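PDB 3EB7: insecticidal Delta-Endotoxin Cry8Ea1 from Bacillus Thuringiensis, which is an insecticidal three-domain crystal toxin active against larvae of the beetle Holotrichia parallela, probably killing by forming pores in midgut cell membranes. Local coordinates for residues T188-L193 against V202-F207. Residues are numbered along the deposited sequence; the frame is centred on the assembly and turned at random. Where two conformers were deposited one is given.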
loop_
_atom_site.group_PDB
_atom_site.type_symbol
_atom_site.label_atom_id
_atom_site.label_comp_id
_atom_site.label_asym_id
_atom_site.label_seq_id
_atom_site.Cartn_x
_atom_site.Cartn_y
_atom_site.Cartn_z
ATOM N N THR A 188 13.694 4.838 -9.900
ATOM C CA THR A 188 14.339 4.743 -11.218
ATOM C C THR A 188 13.393 4.110 -12.259
ATOM O O THR A 188 13.191 4.668 -13.327
ATOM C CB THR A 188 15.647 3.920 -11.117
ATOM O OG1 THR A 188 16.488 4.498 -10.105
ATOM C CG2 THR A 188 16.395 3.887 -12.452
ATOM N N GLY A 189 12.790 2.965 -11.942
ATOM C CA GLY A 189 11.841 2.346 -12.858
ATOM C C GLY A 189 10.750 3.278 -13.323
ATOM O O GLY A 189 10.447 3.380 -14.517
ATOM N N LEU A 190 10.155 3.988 -12.378
ATOM C CA LEU A 190 9.051 4.880 -12.682
ATOM C C LEU A 190 9.564 6.093 -13.476
ATOM O O LEU A 190 8.922 6.532 -14.431
ATOM C CB LEU A 190 8.378 5.299 -11.366
ATOM C CG LEU A 190 7.101 6.123 -11.409
ATOM C CD1 LEU A 190 5.929 5.312 -12.046
ATOM C CD2 LEU A 190 6.735 6.630 -9.992
ATOM N N ASP A 191 10.708 6.631 -13.092
ATOM C CA ASP A 191 11.267 7.807 -13.785
ATOM C C ASP A 191 11.599 7.553 -15.253
ATOM O O ASP A 191 11.364 8.393 -16.110
ATOM C CB ASP A 191 12.516 8.300 -13.057
ATOM C CG ASP A 191 13.224 9.411 -13.819
ATOM O OD1 ASP A 191 14.363 9.176 -14.361
ATOM O OD2 ASP A 191 12.610 10.503 -13.924
ATOM N N ARG A 192 12.123 6.364 -15.546
ATOM C CA ARG A 192 12.373 5.934 -16.925
ATOM C C ARG A 192 11.117 5.860 -17.788
ATOM O O ARG A 192 11.200 5.829 -19.030
ATOM C CB ARG A 192 13.042 4.586 -16.908
ATOM C CG ARG A 192 14.439 4.670 -16.409
ATOM C CD ARG A 192 15.035 3.259 -16.379
ATOM N NE ARG A 192 16.376 3.283 -15.827
ATOM C CZ ARG A 192 17.053 2.216 -15.415
ATOM N NH1 ARG A 192 16.508 0.991 -15.466
ATOM N NH2 ARG A 192 18.274 2.394 -14.921
ATOM N N LEU A 193 9.952 5.855 -17.137
ATOM C CA LEU A 193 8.691 5.815 -17.853
ATOM C C LEU A 193 8.057 7.203 -18.060
ATOM O O LEU A 193 7.058 7.319 -18.748
ATOM C CB LEU A 193 7.743 4.841 -17.182
ATOM C CG LEU A 193 7.976 3.333 -17.380
ATOM C CD1 LEU A 193 7.054 2.586 -16.497
ATOM C CD2 LEU A 193 7.794 2.840 -18.796
ATOM N N VAL A 202 -0.507 6.670 -19.094
ATOM C CA VAL A 202 -1.164 5.378 -18.726
ATOM C C VAL A 202 -0.136 4.307 -18.306
ATOM O O VAL A 202 -0.316 3.621 -17.291
ATOM C CB VAL A 202 -2.092 4.868 -19.876
ATOM C CG1 VAL A 202 -2.698 3.489 -19.548
ATOM C CG2 VAL A 202 -3.176 5.861 -20.144
ATOM N N GLU A 203 0.953 4.215 -19.057
ATOM C CA GLU A 203 2.037 3.263 -18.792
ATOM C C GLU A 203 2.764 3.562 -17.494
ATOM O O GLU A 203 3.036 2.672 -16.667
ATOM C CB GLU A 203 3.020 3.255 -19.974
ATOM C CG GLU A 203 2.321 2.815 -21.285
ATOM C CD GLU A 203 3.121 3.105 -22.573
ATOM O OE1 GLU A 203 2.688 2.615 -23.623
ATOM O OE2 GLU A 203 4.157 3.803 -22.558
ATOM N N TYR A 204 3.054 4.840 -17.307
ATOM C CA TYR A 204 3.783 5.310 -16.140
ATOM C C TYR A 204 2.939 5.046 -14.880
ATOM O O TYR A 204 3.405 4.498 -13.897
ATOM C CB TYR A 204 4.039 6.821 -16.378
ATOM C CG TYR A 204 4.573 7.620 -15.225
ATOM C CD1 TYR A 204 3.706 8.190 -14.282
ATOM C CD2 TYR A 204 5.949 7.806 -15.071
ATOM C CE1 TYR A 204 4.195 8.954 -13.217
ATOM C CE2 TYR A 204 6.452 8.552 -14.037
ATOM C CZ TYR A 204 5.579 9.144 -13.109
ATOM O OH TYR A 204 6.116 9.900 -12.064
ATOM N N ASN A 205 1.674 5.438 -14.921
ATOM C CA ASN A 205 0.781 5.196 -13.822
ATOM C C ASN A 205 0.476 3.705 -13.536
ATOM O O ASN A 205 0.261 3.331 -12.397
ATOM C CB ASN A 205 -0.494 5.970 -14.062
ATOM C CG ASN A 205 -1.453 5.804 -12.939
ATOM O OD1 ASN A 205 -1.195 6.273 -11.815
ATOM N ND2 ASN A 205 -2.542 5.069 -13.193
ATOM N N ARG A 206 0.474 2.866 -14.572
ATOM C CA ARG A 206 0.322 1.417 -14.402
ATOM C C ARG A 206 1.523 0.823 -13.640
ATOM O O ARG A 206 1.344 -0.055 -12.776
ATOM C CB ARG A 206 0.111 0.722 -15.779
ATOM C CG ARG A 206 -0.237 -0.786 -15.720
ATOM C CD ARG A 206 -0.373 -1.412 -17.127
ATOM N NE ARG A 206 0.883 -1.327 -17.890
ATOM C CZ ARG A 206 1.017 -0.784 -19.101
ATOM N NH1 ARG A 206 -0.037 -0.279 -19.764
ATOM N NH2 ARG A 206 2.212 -0.768 -19.660
ATOM N N PHE A 207 2.742 1.292 -13.947
ATOM C CA PHE A 207 3.963 0.809 -13.242
ATOM C C PHE A 207 3.867 1.265 -11.790
ATOM O O PHE A 207 4.053 0.464 -10.887
ATOM C CB PHE A 207 5.227 1.394 -13.875
ATOM C CG PHE A 207 6.517 1.050 -13.136
ATOM C CD1 PHE A 207 7.372 0.059 -13.622
ATOM C CD2 PHE A 207 6.888 1.733 -11.970
ATOM C CE1 PHE A 207 8.587 -0.270 -12.922
ATOM C CE2 PHE A 207 8.044 1.398 -11.272
ATOM C CZ PHE A 207 8.898 0.409 -11.757
#
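L190 and L193, around the C-terminal end of helix 161-191, pack against Y204 and F207 near the start of helix 198-220, an apolar contact without cross-segment hydrogen bonds in the N-terminal helical domain. L190 wedges between the two aromatic residues. Its CD1 sits 3.8 Å from the centroid of the Y204 ring and only 10° off the ring normal, a CH-pi contact over the centre of one face. The same methyl touches F207, with L190 CD1 3.7 Å from F207 CD2.

Both aromatic side chains have CG anti to the backbone N (chi1 170° in Y204, 175° in F207), and both reach across to the first helix. The outer end of the F207 ring lies against the backbone of G189, its CZ 3.7 Å from G189 CA, and G189 C lies 3.7 Å above one face of that ring, offset toward the rim. L193 meets F207 nearer its base, CD1 lying 3.4 Å from F207 CB, while its carbonyl carbon borders the edge of the Y204 ring. Beyond the pair, L58 and I59 of helix 47-59 also touch F207, and F263 packs edge-to-face with Y204. This is side-chain packing near the turn of an antiparallel helical hairpin, two consecutive helices joined by a short connection, within the alpha-helical bundle of three-domain Cry toxins.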